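Local coordinates for protein sgbp-b (Bacteroides uniformis, PDB 7K44) that probably binds xyloglucan at the cell surface, as a surface glycan-binding protein of a xyloglucan utilization locus in a human gut commensal, at residues V211-Y214 with D215-G218; E344-W347 with G348-Q351. All coordinates share one frame; numbering follows the deposited sequence.

Contact 1. Residues V211-Y214 with D215-G218. With CA (calcium ion), chain B.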
loop_
_atom_site.group_PDB
_atom_site.type_symbol
_atom_site.label_atom_id
_atom_site.label_comp_id
_atom_site.label_asym_id
_atom_site.label_seq_id
_atom_site.Cartn_x
_atom_site.Cartn_y
_atom_site.Cartn_z
ATOM N N VAL A 211 10.781 -0.676 -18.321
ATOM C CA VAL A 211 11.593 -0.045 -19.362
ATOM C C VAL A 211 13.043 0.153 -18.941
ATOM O O VAL A 211 13.899 0.419 -19.808
ATOM C CB VAL A 211 10.979 1.283 -19.854
ATOM C CG1 VAL A 211 9.558 1.051 -20.340
ATOM C CG2 VAL A 211 11.011 2.345 -18.750
ATOM N N LEU A 212 13.348 0.038 -17.652
ATOM C CA LEU A 212 14.718 0.200 -17.165
ATOM C C LEU A 212 14.813 -0.459 -15.802
ATOM O O LEU A 212 14.108 -0.061 -14.868
ATOM C CB LEU A 212 15.082 1.677 -17.050
ATOM C CG LEU A 212 16.423 1.972 -16.368
ATOM C CD1 LEU A 212 17.609 1.413 -17.178
ATOM C CD2 LEU A 212 16.626 3.456 -16.155
ATOM N N ASN A 213 15.692 -1.454 -15.678
ATOM C CA ASN A 213 15.910 -2.080 -14.380
ATOM C C ASN A 213 17.373 -2.275 -14.027
ATOM O O ASN A 213 17.661 -2.881 -12.993
ATOM C CB ASN A 213 15.126 -3.401 -14.220
ATOM C CG ASN A 213 15.629 -4.506 -15.119
ATOM O OD1 ASN A 213 16.672 -4.382 -15.767
ATOM N ND2 ASN A 213 14.879 -5.597 -15.168
ATOM N N TYR A 214 18.297 -1.792 -14.850
ATOM C CA TYR A 214 19.734 -1.869 -14.594
ATOM C C TYR A 214 20.263 -3.290 -14.576
ATOM O O TYR A 214 21.421 -3.511 -14.181
ATOM C CB TYR A 214 20.128 -1.138 -13.316
ATOM C CG TYR A 214 19.766 0.331 -13.335
ATOM C CD1 TYR A 214 20.298 1.178 -14.299
ATOM C CD2 TYR A 214 18.920 0.863 -12.380
ATOM C CE1 TYR A 214 19.986 2.531 -14.320
ATOM C CE2 TYR A 214 18.596 2.211 -12.374
ATOM C CZ TYR A 214 19.140 3.040 -13.344
ATOM O OH TYR A 214 18.868 4.382 -13.371
ATOM N N ASP A 215 19.436 -4.257 -14.976
ATOM C CA ASP A 215 19.837 -5.648 -15.034
ATOM C C ASP A 215 19.729 -6.051 -16.506
ATOM O O ASP A 215 20.633 -5.735 -17.293
ATOM C CB ASP A 215 19.016 -6.485 -14.049
ATOM C CG ASP A 215 19.250 -6.067 -12.591
ATOM O OD1 ASP A 215 20.388 -6.212 -12.103
ATOM O OD2 ASP A 215 18.305 -5.585 -11.931
ATOM N N ASN A 216 18.634 -6.677 -16.917
ATOM C CA ASN A 216 18.461 -7.104 -18.297
ATOM C C ASN A 216 17.754 -6.078 -19.183
ATOM O O ASN A 216 17.746 -6.251 -20.405
ATOM C CB ASN A 216 17.695 -8.432 -18.343
ATOM C CG ASN A 216 16.365 -8.360 -17.623
ATOM O OD1 ASN A 216 16.278 -7.838 -16.510
ATOM N ND2 ASN A 216 15.317 -8.890 -18.251
ATOM N N ILE A 217 17.167 -5.020 -18.619
ATOM C CA ILE A 217 16.375 -4.051 -19.379
ATOM C C ILE A 217 16.997 -2.671 -19.225
ATOM O O ILE A 217 17.038 -2.121 -18.114
ATOM C CB ILE A 217 14.903 -4.008 -18.932
ATOM C CG1 ILE A 217 14.285 -5.402 -18.879
ATOM C CG2 ILE A 217 14.115 -3.065 -19.858
ATOM C CD1 ILE A 217 14.203 -6.081 -20.198
ATOM N N GLY A 218 17.447 -2.096 -20.343
ATOM C CA GLY A 218 18.016 -0.767 -20.324
ATOM C C GLY A 218 19.423 -0.731 -19.770
ATOM O O GLY A 218 20.039 -1.750 -19.436
HETATM CA CA CA B . 17.364 -3.768 -10.748
HETATM O O HOH W 1 15.263 -4.809 -11.300
#
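Asn213 N donates a nearly straight hydrogen bond to Ile217 O (2.9 Å, 171°), closing a tight loop where the chain leaves strand 210-212. The side chain of Asn213 folds back into this loop: its CG sits between the backbone N and the carbonyl carbon (chi1 68°), which brings the amide under the turning backbone. There OD1 accepts from two main-chain donors, Asp215 N at 2.9 Å and Ile217 N at 3.0 Å, which arrive from opposite faces of the amide plane. The other end of the amide is held too, because Asn213 ND2 donates within its own plane to Asn216 OD1 at 3.0 Å, the two amide planes lying 40° apart. With an alanine here, the NH groups of Asp215 and Ile217 would probably lose their shared acceptor and Asn216 OD1 its donor, leaving the loop freer to shift. Asn213 O and Asp215 OD2 each bind the calcium ion at 2.4 Å, together with a water, Asp241, Lys243 and Asp378. The amide thus lies in the second shell of the site, and its grip on the loop probably helps to hold a carbonyl and a carboxylate oxygen at the spacing the ion needs.

Contact 2. Residues E344-W347 with G348-Q351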
loop_
_atom_site.group_PDB
_atom_site.type_symbol
_atom_site.label_atom_id
_atom_site.label_comp_id
_atom_site.label_asym_id
_atom_site.label_seq_id
_atom_site.Cartn_x
_atom_site.Cartn_y
_atom_site.Cartn_z
ATOM N N GLU A 344 3.244 13.495 -26.892
ATOM C CA GLU A 344 2.420 12.622 -27.714
ATOM C C GLU A 344 1.138 12.232 -26.977
ATOM O O GLU A 344 1.099 12.148 -25.744
ATOM C CB GLU A 344 3.221 11.364 -28.070
ATOM C CG GLU A 344 4.382 11.590 -29.063
ATOM C CD GLU A 344 5.624 12.215 -28.436
ATOM O OE1 GLU A 344 5.745 12.193 -27.198
ATOM O OE2 GLU A 344 6.491 12.723 -29.188
ATOM N N THR A 345 0.063 12.011 -27.752
ATOM C CA THR A 345 -1.231 11.681 -27.163
ATOM C C THR A 345 -1.483 10.189 -27.013
ATOM O O THR A 345 -2.371 9.809 -26.239
ATOM C CB THR A 345 -2.391 12.284 -27.975
ATOM O OG1 THR A 345 -2.298 11.867 -29.345
ATOM C CG2 THR A 345 -2.368 13.800 -27.895
ATOM N N THR A 346 -0.776 9.342 -27.751
ATOM C CA THR A 346 -0.909 7.904 -27.605
ATOM C C THR A 346 0.452 7.298 -27.313
ATOM O O THR A 346 1.493 7.858 -27.672
ATOM C CB THR A 346 -1.512 7.212 -28.829
ATOM O OG1 THR A 346 -0.605 7.296 -29.931
ATOM C CG2 THR A 346 -2.856 7.845 -29.204
ATOM N N TRP A 347 0.417 6.148 -26.643
ATOM C CA TRP A 347 1.644 5.431 -26.311
ATOM C C TRP A 347 2.444 5.114 -27.570
ATOM O O TRP A 347 3.664 5.335 -27.625
ATOM C CB TRP A 347 1.261 4.157 -25.557
ATOM C CG TRP A 347 2.376 3.188 -25.359
ATOM C CD1 TRP A 347 2.440 1.919 -25.839
ATOM C CD2 TRP A 347 3.584 3.403 -24.622
ATOM N NE1 TRP A 347 3.609 1.326 -25.454
ATOM C CE2 TRP A 347 4.334 2.219 -24.710
ATOM C CE3 TRP A 347 4.102 4.483 -23.900
ATOM C CZ2 TRP A 347 5.580 2.077 -24.104
ATOM C CZ3 TRP A 347 5.338 4.346 -23.303
ATOM C CH2 TRP A 347 6.068 3.154 -23.411
ATOM N N GLY A 348 1.763 4.632 -28.614
ATOM C CA GLY A 348 2.460 4.275 -29.840
ATOM C C GLY A 348 3.178 5.448 -30.475
ATOM O O GLY A 348 4.287 5.300 -30.997
ATOM N N GLU A 349 2.552 6.625 -30.453
ATOM C CA GLU A 349 3.224 7.799 -30.995
ATOM C C GLU A 349 4.457 8.159 -30.172
ATOM O O GLU A 349 5.492 8.531 -30.738
ATOM C CB GLU A 349 2.251 8.971 -31.146
ATOM C CG GLU A 349 1.093 8.707 -32.128
ATOM C CD GLU A 349 1.533 8.583 -33.588
ATOM O OE1 GLU A 349 1.216 9.495 -34.378
ATOM O OE2 GLU A 349 2.171 7.571 -33.955
ATOM N N PHE A 350 4.388 8.024 -28.843
ATOM C CA PHE A 350 5.590 8.250 -28.043
ATOM C C PHE A 350 6.675 7.229 -28.363
ATOM O O PHE A 350 7.865 7.567 -28.399
ATOM C CB PHE A 350 5.271 8.218 -26.546
ATOM C CG PHE A 350 6.503 8.224 -25.685
ATOM C CD1 PHE A 350 7.248 9.385 -25.531
ATOM C CD2 PHE A 350 6.922 7.065 -25.050
ATOM C CE1 PHE A 350 8.388 9.408 -24.753
ATOM C CE2 PHE A 350 8.079 7.067 -24.265
ATOM C CZ PHE A 350 8.809 8.248 -24.111
ATOM N N GLN A 351 6.291 5.967 -28.565
ATOM C CA GLN A 351 7.277 4.948 -28.910
ATOM C C GLN A 351 7.982 5.293 -30.211
ATOM O O GLN A 351 9.175 5.011 -30.374
ATOM C CB GLN A 351 6.593 3.600 -29.086
ATOM C CG GLN A 351 6.097 2.951 -27.826
ATOM C CD GLN A 351 5.545 1.586 -28.124
ATOM O OE1 GLN A 351 4.639 1.443 -28.945
ATOM N NE2 GLN A 351 6.109 0.563 -27.492
#
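Thr346 carries its OG1 between the backbone N and the carbonyl carbon (chi1 67°), which turns the hydroxyl back over the first turn of helix 347-352, while CG of Trp347 (chi1 169°) and of Phe350 lies anti to the backbone N, which lets the two rings meet on one flank of that turn. The motif is a helix N-cap: Thr346 OG1 accepts from Glu349 N at 3.3 Å, satisfying an NH that has no preceding turn to bond to. Behind the cap the regular helical pattern starts, with Phe350 N donating to Thr346 O (3.1 Å) and Gln351 N to Trp347 O (2.9 Å).

On the buried flank Trp347 CZ3 meets Phe350 CD2 at 3.6 Å; the rings are inclined by 35° and pack obliquely. Trp267 adds an edge-to-face contact to Phe350 and also touches Trp347, joining the short helix to the neighbouring loops of the glycan-binding domain. Glu344 approaches from the other side of Phe350, bending at CG across the helix backbone and bringing OE1 to the edge of the ring, 3.6 Å from Phe350 CD1. Its OE2 forms a salt bridge with Arg353, tying the incoming loop to the residue just past the helix.

Gln351 runs over the indole as an extended chain, and its NE2 is bonded to Trp267 O rather than to the indole. Its CG makes a CH-pi contact over one face of Trp347, 3.9 Å from the centroid of the five-membered ring.

Following the chain from the N terminus, contact 1 comes first and closes the short loop between strands 210-212 and 219-222. These strands belong to different sheets, so the loop spans the step from the one containing strand 371-384 to the one containing strand 255-264. Much later, after strand 331-337, contact 2 starts helix 347-352, which leads on to strand 357-364. The two contacts follow in series, neither enclosing nor crossing the other. The centres of contact 1 and contact 2 lie about 21 Å apart, and the nearest atoms of contact 1 and contact 2 are about 5 Å apart, without touching. Trp267, which packs against the helix of contact 2, also touches Val211 of contact 1.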